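N-carbamoylsarcosine amidase related protein (Thermoplasma acidophilum, PDB 3EEF) probably hydrolyses N-carbamoylsarcosine as a zinc-binding amidase of the isochorismatase-like family of cysteine hydrolases. Local coordinates at residues 45-50 with 73-78; 8-13 with 116-121; 94-99 with 125-130. All coordinates share one frame; numbering follows the deposited sequence.

In the fold
All three contacts are largely buried, but their chemistry differs with place. Contact 2 is the most central: backbone hydrogen bonds join two parallel strands of the sheet just where both chains leave it. Contact 1 sets the adjoining strand 45-50 against a loop, with apolar packing and a bridging water but no direct hydrogen bond, and it carries one zinc ligand. The two meet directly, Asp9 OD1 lying 2.7 Å from Asp50 N, and their centres are about 9 Å apart. Contact 3 instead joins a loop to helix 123-133 through side-chain hydrogen bonds and lies next to other subunits. Its centre is about 15 Å from that of contact 1 and 13 Å from that of contact 2.

Contact 1: 45-50 with 73-78; sequences VVYVND and SEVIDE. With ZN (zinc ion), chain C.
Asn49 and Val75 cross at about a right angle, and the Asn49 side chain, followed from CB outward, meets one methyl of Val75, CG2. At its base, Asn49 CB faces the backbone, 4.1 Å from Ser73 O. CG lies anti to the carbonyl carbon and beside the backbone N (chi1 -50°), where it meets Val75 CG2 at 3.9 Å. At the tip ND2 comes closer, 3.4 Å from Val75 CG2, while OD1 stays slightly farther from the same methyl. The contact is van der Waals in kind, and Val75 offers the amide no polar partner. Val75 also reaches the Tyr47 ring: CG2 approaches CD1 obliquely at 3.9 Å, and CG1 lies 4.0 Å from CE1.

The polar link is indirect. One water donates to Asp50 O at 2.9 Å and to Ser73 O at 2.6 Å, joining strand end to loop. Asp50 OD2 binds the zinc ion at 2.0 Å, together with His52, Glu58 and His65, while its OD1 forms a salt bridge with Lys90.

Strand 45-50 runs between strands 3-8 and 86-90 of the parallel sheet. Tyr47 leans on Ile35 and Arg39 of helix 22-40, and the 73-78 loop, whose Ile76 touches helix 12-15, passes across this same side of the strand.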
loop_
_atom_site.group_PDB
_atom_site.type_symbol
_atom_site.label_atom_id
_atom_site.label_comp_id
_atom_site.label_asym_id
_atom_site.label_seq_id
_atom_site.Cartn_x
_atom_site.Cartn_y
_atom_site.Cartn_z
ATOM N N VAL A 45 -15.567 -0.307 16.575
ATOM C CA VAL A 45 -16.226 0.769 15.836
ATOM C C VAL A 45 -15.148 1.745 15.413
ATOM O O VAL A 45 -14.377 2.216 16.250
ATOM C CB VAL A 45 -17.224 1.483 16.703
ATOM C CG1 VAL A 45 -17.687 2.797 16.017
ATOM C CG2 VAL A 45 -18.407 0.537 17.025
ATOM N N VAL A 46 -15.077 2.019 14.112
ATOM C CA VAL A 46 -14.049 2.871 13.553
ATOM C C VAL A 46 -14.644 3.990 12.699
ATOM O O VAL A 46 -15.288 3.732 11.698
ATOM C CB VAL A 46 -13.101 2.044 12.653
ATOM C CG1 VAL A 46 -11.994 2.948 12.095
ATOM C CG2 VAL A 46 -12.534 0.829 13.433
ATOM N N TYR A 47 -14.399 5.227 13.100
ATOM C CA TYR A 47 -14.815 6.366 12.329
ATOM C C TYR A 47 -13.681 6.724 11.397
ATOM O O TYR A 47 -12.543 6.849 11.829
ATOM C CB TYR A 47 -15.126 7.567 13.234
ATOM C CG TYR A 47 -16.316 7.400 14.177
ATOM C CD1 TYR A 47 -17.549 7.988 13.893
ATOM C CD2 TYR A 47 -16.200 6.677 15.356
ATOM C CE1 TYR A 47 -18.623 7.853 14.768
ATOM C CE2 TYR A 47 -17.279 6.528 16.229
ATOM C CZ TYR A 47 -18.482 7.118 15.934
ATOM O OH TYR A 47 -19.539 6.976 16.817
ATOM N N VAL A 48 -14.009 6.893 10.115
ATOM C CA VAL A 48 -13.058 7.331 9.118
ATOM C C VAL A 48 -13.599 8.644 8.500
ATOM O O VAL A 48 -14.591 8.621 7.806
ATOM C CB VAL A 48 -12.777 6.222 8.053
ATOM C CG1 VAL A 48 -12.032 5.075 8.649
ATOM C CG2 VAL A 48 -14.054 5.665 7.496
ATOM N N ASN A 49 -12.916 9.765 8.758
ATOM C CA ASN A 49 -13.374 11.118 8.408
ATOM C C ASN A 49 -12.399 11.885 7.558
ATOM O O ASN A 49 -11.211 11.994 7.890
ATOM C CB ASN A 49 -13.566 11.917 9.683
ATOM C CG ASN A 49 -14.380 11.173 10.683
ATOM O OD1 ASN A 49 -15.470 10.705 10.360
ATOM N ND2 ASN A 49 -13.858 11.017 11.890
ATOM N N ASP A 50 -12.887 12.424 6.453
ATOM C CA ASP A 50 -12.110 13.395 5.699
ATOM C C ASP A 50 -11.478 14.424 6.630
ATOM O O ASP A 50 -12.129 14.931 7.546
ATOM C CB ASP A 50 -12.970 14.083 4.642
ATOM C CG ASP A 50 -13.041 13.287 3.329
ATOM O OD1 ASP A 50 -12.348 12.245 3.204
ATOM O OD2 ASP A 50 -13.744 13.742 2.400
ATOM N N SER A 73 -14.951 19.019 9.555
ATOM C CA SER A 73 -14.360 17.677 9.544
ATOM C C SER A 73 -14.622 16.894 10.834
ATOM O O SER A 73 -14.193 15.757 10.966
ATOM C CB SER A 73 -12.847 17.746 9.236
ATOM O OG SER A 73 -12.095 18.439 10.225
ATOM N N GLU A 74 -15.362 17.482 11.759
ATOM C CA GLU A 74 -15.633 16.838 13.028
ATOM C C GLU A 74 -16.891 15.967 12.917
ATOM O O GLU A 74 -17.849 16.294 12.197
ATOM C CB GLU A 74 -15.757 17.872 14.163
ATOM N N VAL A 75 -16.870 14.848 13.638
ATOM C CA VAL A 75 -17.992 13.904 13.686
ATOM C C VAL A 75 -19.185 14.605 14.319
ATOM O O VAL A 75 -19.030 15.319 15.307
ATOM C CB VAL A 75 -17.637 12.628 14.531
ATOM C CG1 VAL A 75 -18.890 11.807 14.877
ATOM C CG2 VAL A 75 -16.573 11.757 13.822
ATOM N N ILE A 76 -20.373 14.376 13.773
ATOM C CA ILE A 76 -21.571 15.027 14.299
ATOM C C ILE A 76 -21.817 14.572 15.739
ATOM O O ILE A 76 -21.531 13.419 16.085
ATOM C CB ILE A 76 -22.817 14.788 13.407
ATOM C CG1 ILE A 76 -23.271 13.317 13.439
ATOM C CG2 ILE A 76 -22.542 15.279 11.993
ATOM C CD1 ILE A 76 -24.505 13.046 12.561
ATOM N N ASP A 77 -22.322 15.488 16.571
ATOM C CA ASP A 77 -22.513 15.251 18.021
ATOM C C ASP A 77 -23.494 14.143 18.296
ATOM O O ASP A 77 -23.332 13.398 19.249
ATOM C CB ASP A 77 -22.977 16.528 18.739
ATOM C CG ASP A 77 -21.884 17.574 18.812
ATOM O OD1 ASP A 77 -20.696 17.183 18.923
ATOM O OD2 ASP A 77 -22.203 18.774 18.755
ATOM N N GLU A 78 -24.493 14.018 17.434
ATOM C CA GLU A 78 -25.497 12.958 17.552
ATOM C C GLU A 78 -24.880 11.570 17.783
ATOM O O GLU A 78 -25.419 10.777 18.548
ATOM C CB GLU A 78 -26.391 12.924 16.305
ATOM C CG GLU A 78 -27.361 14.120 16.178
ATOM C CD GLU A 78 -26.736 15.340 15.543
ATOM O OE1 GLU A 78 -25.517 15.547 15.688
ATOM O OE2 GLU A 78 -27.469 16.100 14.893
HETATM ZN ZN ZN C . -13.155 14.452 0.596
HETATM O O HOH W 1 -11.831 14.786 10.394
#

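Contact 2: 8-13 with 116-121; sequences VDMVNE and IGLDAD
Met10, present as selenomethionine, and Leu118 cross at about a right angle, SE standing 4.0 Å from Leu118 CG. The bend of the Met10 chain at chi2 (-68°) places SE 3.7 Å from Gly117 CA. Leu118 directs its branch at backbone as well: CD1 lies 3.4 Å from Asp9 O. On the Asp9 side the CB is the part that touches, 3.5 Å from Leu118 O, while the carboxylate is engaged with other groups, OD1 with the backbone N of Asp50 and OD2 in a long, weak ion pair with Lys90. Val8 adds its two methyls from the strand end, CG1 near Leu118 O and CG2 near Ile116 O.

The backbones hold this arrangement in register. Val8 N donates to Ile116 O at 2.7 Å with an N-H...O angle of 175°, and Leu118 N donates to Val8 O at 2.8 Å, also nearly straight. The two bonds flank the pair Val8 and Gly117, whose CA atoms are 4.5 Å apart, and Gly117 CA adds a CA-H...O contact to Val8 O. A positive phi of 119° and the closeness of Val8 O both fit a glycine there, since a CB would run into that oxygen.

A cis peptide precedes Asp119, whose OD1 accepts from Asp121 N in an Asx turn as the chain heads for helix 123-133. Such a parallel bridge between neighbouring strands of the central sheet, at the ends from which both chains turn off, belongs to the alpha/beta fold of the isochorismatase family; the side chain of Asp9, just beyond it, lies about 6 Å from the zinc ion at the nearest atoms.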
loop_
_atom_site.group_PDB
_atom_site.type_symbol
_atom_site.label_atom_id
_atom_site.label_comp_id
_atom_site.label_asym_id
_atom_site.label_seq_id
_atom_site.Cartn_x
_atom_site.Cartn_y
_atom_site.Cartn_z
ATOM N N VAL A 8 -18.408 5.923 7.851
ATOM C CA VAL A 8 -17.744 6.783 6.851
ATOM C C VAL A 8 -18.275 8.244 6.774
ATOM O O VAL A 8 -19.426 8.449 6.441
ATOM C CB VAL A 8 -17.810 6.144 5.429
ATOM C CG1 VAL A 8 -16.970 6.981 4.427
ATOM C CG2 VAL A 8 -17.343 4.634 5.474
ATOM N N ASP A 9 -17.431 9.228 7.106
ATOM C CA ASP A 9 -17.722 10.661 6.861
ATOM C C ASP A 9 -19.016 11.210 7.453
ATOM O O ASP A 9 -19.658 12.105 6.868
ATOM C CB ASP A 9 -17.669 10.984 5.345
ATOM C CG ASP A 9 -16.236 11.114 4.818
ATOM O OD1 ASP A 9 -15.343 11.630 5.549
ATOM O OD2 ASP A 9 -16.007 10.696 3.659
HETATM N N MSE A 10 -19.391 10.737 8.630
HETATM C CA MSE A 10 -20.561 11.299 9.297
HETATM C C MSE A 10 -20.110 12.578 9.999
HETATM O O MSE A 10 -20.044 12.625 11.224
HETATM C CB MSE A 10 -21.169 10.305 10.288
HETATM C CG MSE A 10 -21.779 9.052 9.647
HETATM SE SE MSE A 10 -23.360 9.412 8.587
HETATM C CE MSE A 10 -24.720 9.523 10.000
ATOM N N VAL A 11 -19.774 13.599 9.205
ATOM C CA VAL A 11 -19.153 14.811 9.732
ATOM C C VAL A 11 -20.044 16.022 9.457
ATOM O O VAL A 11 -20.918 15.973 8.602
ATOM C CB VAL A 11 -17.706 15.008 9.173
ATOM C CG1 VAL A 11 -16.860 13.772 9.503
ATOM C CG2 VAL A 11 -17.725 15.250 7.645
ATOM N N ASN A 12 -19.821 17.082 10.223
ATOM C CA ASN A 12 -20.682 18.273 10.244
ATOM C C ASN A 12 -20.962 18.885 8.888
ATOM O O ASN A 12 -22.084 19.229 8.594
ATOM C CB ASN A 12 -20.081 19.336 11.178
ATOM C CG ASN A 12 -20.303 19.001 12.647
ATOM O OD1 ASN A 12 -21.332 18.428 13.016
ATOM N ND2 ASN A 12 -19.352 19.367 13.489
ATOM N N GLU A 13 -19.951 19.012 8.048
ATOM C CA GLU A 13 -20.163 19.700 6.793
ATOM C C GLU A 13 -21.112 18.954 5.880
ATOM O O GLU A 13 -21.779 19.586 5.082
ATOM C CB GLU A 13 -18.843 19.958 6.074
ATOM C CG GLU A 13 -18.987 20.662 4.714
ATOM C CD GLU A 13 -17.675 21.207 4.223
ATOM O OE1 GLU A 13 -16.666 21.045 4.936
ATOM O OE2 GLU A 13 -17.651 21.799 3.126
ATOM N N ILE A 116 -21.415 1.991 7.086
ATOM C CA ILE A 116 -22.452 2.992 7.090
ATOM C C ILE A 116 -21.826 4.369 6.847
ATOM O O ILE A 116 -20.598 4.539 6.991
ATOM C CB ILE A 116 -23.219 2.971 8.435
ATOM C CG1 ILE A 116 -22.364 3.479 9.590
ATOM C CG2 ILE A 116 -23.722 1.550 8.743
ATOM C CD1 ILE A 116 -23.132 3.520 10.922
ATOM N N GLY A 117 -22.660 5.339 6.465
ATOM C CA GLY A 117 -22.236 6.745 6.337
ATOM C C GLY A 117 -22.383 7.330 4.939
ATOM O O GLY A 117 -23.198 6.880 4.149
ATOM N N LEU A 118 -21.522 8.290 4.631
ATOM C CA LEU A 118 -21.613 9.142 3.446
ATOM C C LEU A 118 -20.469 8.919 2.468
ATOM O O LEU A 118 -19.298 9.064 2.843
ATOM C CB LEU A 118 -21.588 10.624 3.883
ATOM C CG LEU A 118 -22.647 10.863 4.931
ATOM C CD1 LEU A 118 -22.679 12.306 5.299
ATOM C CD2 LEU A 118 -24.036 10.297 4.456
ATOM N N ASP A 119 -20.769 8.550 1.222
ATOM C CA ASP A 119 -22.093 8.113 0.771
ATOM C C ASP A 119 -21.940 6.928 -0.153
ATOM O O ASP A 119 -20.819 6.567 -0.540
ATOM C CB ASP A 119 -22.850 9.256 0.073
ATOM C CG ASP A 119 -22.029 9.960 -0.965
ATOM O OD1 ASP A 119 -21.602 9.271 -1.914
ATOM O OD2 ASP A 119 -21.848 11.194 -0.848
ATOM N N ALA A 120 -23.074 6.344 -0.519
ATOM C CA ALA A 120 -23.142 5.164 -1.380
ATOM C C ALA A 120 -22.440 5.268 -2.767
ATOM O O ALA A 120 -22.098 4.251 -3.399
ATOM C CB ALA A 120 -24.641 4.783 -1.571
ATOM N N ASP A 121 -22.273 6.483 -3.255
ATOM C CA ASP A 121 -21.672 6.710 -4.569
ATOM C C ASP A 121 -20.169 6.885 -4.544
ATOM O O ASP A 121 -19.480 6.521 -5.506
ATOM C CB ASP A 121 -22.265 7.978 -5.175
ATOM C CG ASP A 121 -23.478 7.703 -5.976
ATOM O OD1 ASP A 121 -24.002 6.566 -5.886
ATOM O OD2 ASP A 121 -23.905 8.615 -6.708
#

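Contact 3: 94-99 with 125-130; sequences SGFYGT and RHTAAD
An ST turn at Ser94 shapes the loop that meets helix 123-133 at Thr127 and Asp130, one helical turn apart. Ser94 OG is anti to the backbone N (chi1 176°), which lets it accept from Phe96 N at 3.0 Å and close the turn. The same hydroxyl donates to Asp130 OD2; the modelled separation of 2.4 Å is very short, so its exact length is doubtful. Beside it, Gly95 N donates to Thr127 OG1 at 3.0 Å, nearly straight at 169°. Thr127 OG1 is itself hydrogen-bonded to Cys123 O, one turn back along the helix, so the hydroxyl links the loop amide to a helix carbonyl.

The loop thus rests on the helix that follows strand 112-116 in the alpha/beta fold, and a type II beta turn from Phe96 to Thr99 comes next, with Gly98 at its third position, where positive phi suits glycine.

The Phe96 and Asp130 side chains slide past each other in opposite directions, ring and carboxylate planes 86° apart. CD2 approaches Asp130 CB obliquely at 3.2 Å, CE2 has Thr127 O at the ring edge at 3.4 Å, and Ser94 OG also sits at the edge, in plane. Thr127 CG2 stands 4.0 Å from CE2. An alanine in place of Thr127 would probably leave Gly95 N without its acceptor and a gap beside the CE2 corner of the Phe96 ring. Phe96 also packs against Leu101 and Leu105 of helix 101-107. His126, whose CB lies 3.9 Å from Ser94 N, turns its ring end away to hydrogen-bond through NE2 to Tyr161 OH of the second subunit, and the ring of Tyr97 meets that of Tyr133 of the same subunit.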
loop_
_atom_site.group_PDB
_atom_site.type_symbol
_atom_site.label_atom_id
_atom_site.label_comp_id
_atom_site.label_asym_id
_atom_site.label_seq_id
_atom_site.Cartn_x
_atom_site.Cartn_y
_atom_site.Cartn_z
ATOM N N SER A 94 -11.482 6.428 -0.137
ATOM C CA SER A 94 -11.411 5.206 0.645
ATOM C C SER A 94 -10.880 5.402 2.057
ATOM O O SER A 94 -9.828 6.019 2.258
ATOM C CB SER A 94 -10.520 4.176 -0.042
ATOM O OG SER A 94 -10.403 3.032 0.789
ATOM N N GLY A 95 -11.573 4.815 3.025
ATOM C CA GLY A 95 -11.095 4.760 4.406
ATOM C C GLY A 95 -9.779 4.048 4.628
ATOM O O GLY A 95 -9.186 4.179 5.697
ATOM N N PHE A 96 -9.318 3.287 3.628
ATOM C CA PHE A 96 -8.057 2.558 3.727
ATOM C C PHE A 96 -6.855 3.314 3.210
ATOM O O PHE A 96 -5.739 3.057 3.664
ATOM C CB PHE A 96 -8.118 1.275 2.927
ATOM C CG PHE A 96 -9.043 0.243 3.496
ATOM C CD1 PHE A 96 -8.578 -0.700 4.417
ATOM C CD2 PHE A 96 -10.368 0.178 3.099
ATOM C CE1 PHE A 96 -9.444 -1.704 4.951
ATOM C CE2 PHE A 96 -11.261 -0.830 3.653
ATOM C CZ PHE A 96 -10.782 -1.747 4.570
ATOM N N TYR A 97 -7.046 4.219 2.245
ATOM C CA TYR A 97 -5.899 4.860 1.624
ATOM C C TYR A 97 -5.181 5.839 2.543
ATOM O O TYR A 97 -5.743 6.879 3.004
ATOM C CB TYR A 97 -6.235 5.576 0.329
ATOM C CG TYR A 97 -4.940 5.880 -0.437
ATOM C CD1 TYR A 97 -4.397 7.164 -0.473
ATOM C CD2 TYR A 97 -4.227 4.862 -1.050
ATOM C CE1 TYR A 97 -3.216 7.427 -1.132
ATOM C CE2 TYR A 97 -3.046 5.123 -1.717
ATOM C CZ TYR A 97 -2.559 6.416 -1.741
ATOM O OH TYR A 97 -1.409 6.690 -2.401
ATOM N N GLY A 98 -3.915 5.524 2.777
ATOM C CA GLY A 98 -3.084 6.329 3.656
ATOM C C GLY A 98 -3.488 6.302 5.118
ATOM O O GLY A 98 -3.162 7.236 5.861
ATOM N N THR A 99 -4.241 5.279 5.531
ATOM C CA THR A 99 -4.708 5.185 6.922
ATOM C C THR A 99 -4.226 3.899 7.559
ATOM O O THR A 99 -3.648 3.036 6.911
ATOM C CB THR A 99 -6.270 5.257 7.059
ATOM O OG1 THR A 99 -6.902 4.031 6.640
ATOM C CG2 THR A 99 -6.861 6.423 6.258
ATOM N N ARG A 125 -18.547 3.481 -1.046
ATOM C CA ARG A 125 -18.307 2.550 -2.113
ATOM C C ARG A 125 -16.820 2.269 -2.306
ATOM O O ARG A 125 -16.396 1.116 -2.547
ATOM C CB ARG A 125 -18.917 3.117 -3.392
ATOM C CG ARG A 125 -18.876 2.151 -4.532
ATOM C CD ARG A 125 -19.343 2.765 -5.818
ATOM N NE ARG A 125 -20.742 3.177 -5.780
ATOM C CZ ARG A 125 -21.481 3.388 -6.866
ATOM N NH1 ARG A 125 -20.990 3.189 -8.083
ATOM N NH2 ARG A 125 -22.748 3.741 -6.733
ATOM N N HIS A 126 -16.040 3.345 -2.243
ATOM C CA HIS A 126 -14.593 3.278 -2.392
ATOM C C HIS A 126 -13.954 2.510 -1.247
ATOM O O HIS A 126 -13.088 1.675 -1.451
ATOM C CB HIS A 126 -14.018 4.687 -2.554
ATOM C CG HIS A 126 -14.167 5.217 -3.943
ATOM N ND1 HIS A 126 -15.353 5.735 -4.411
ATOM C CD2 HIS A 126 -13.318 5.210 -4.998
ATOM C CE1 HIS A 126 -15.213 6.058 -5.685
ATOM N NE2 HIS A 126 -13.985 5.768 -6.062
ATOM N N THR A 127 -14.387 2.794 -0.034
ATOM C CA THR A 127 -14.020 1.981 1.108
ATOM C C THR A 127 -14.373 0.501 0.881
ATOM O O THR A 127 -13.584 -0.381 1.217
ATOM C CB THR A 127 -14.723 2.516 2.335
ATOM O OG1 THR A 127 -14.358 3.895 2.451
ATOM C CG2 THR A 127 -14.305 1.744 3.614
ATOM N N ALA A 128 -15.548 0.234 0.315
ATOM C CA ALA A 128 -16.022 -1.143 0.033
ATOM C C ALA A 128 -15.048 -1.858 -0.893
ATOM O O ALA A 128 -14.628 -2.986 -0.636
ATOM C CB ALA A 128 -17.411 -1.104 -0.614
ATOM N N ALA A 129 -14.681 -1.171 -1.967
ATOM C CA ALA A 129 -13.741 -1.672 -2.962
ATOM C C ALA A 129 -12.461 -2.149 -2.310
ATOM O O ALA A 129 -11.990 -3.278 -2.546
ATOM C CB ALA A 129 -13.437 -0.559 -4.006
ATOM N N ASP A 130 -11.899 -1.296 -1.477
ATOM C CA ASP A 130 -10.634 -1.637 -0.812
ATOM C C ASP A 130 -10.755 -2.801 0.154
ATOM O O ASP A 130 -9.789 -3.529 0.343
ATOM C CB ASP A 130 -10.072 -0.442 -0.077
ATOM C CG ASP A 130 -9.203 0.440 -0.966
ATOM O OD1 ASP A 130 -8.660 -0.077 -1.972
ATOM O OD2 ASP A 130 -9.061 1.647 -0.643
#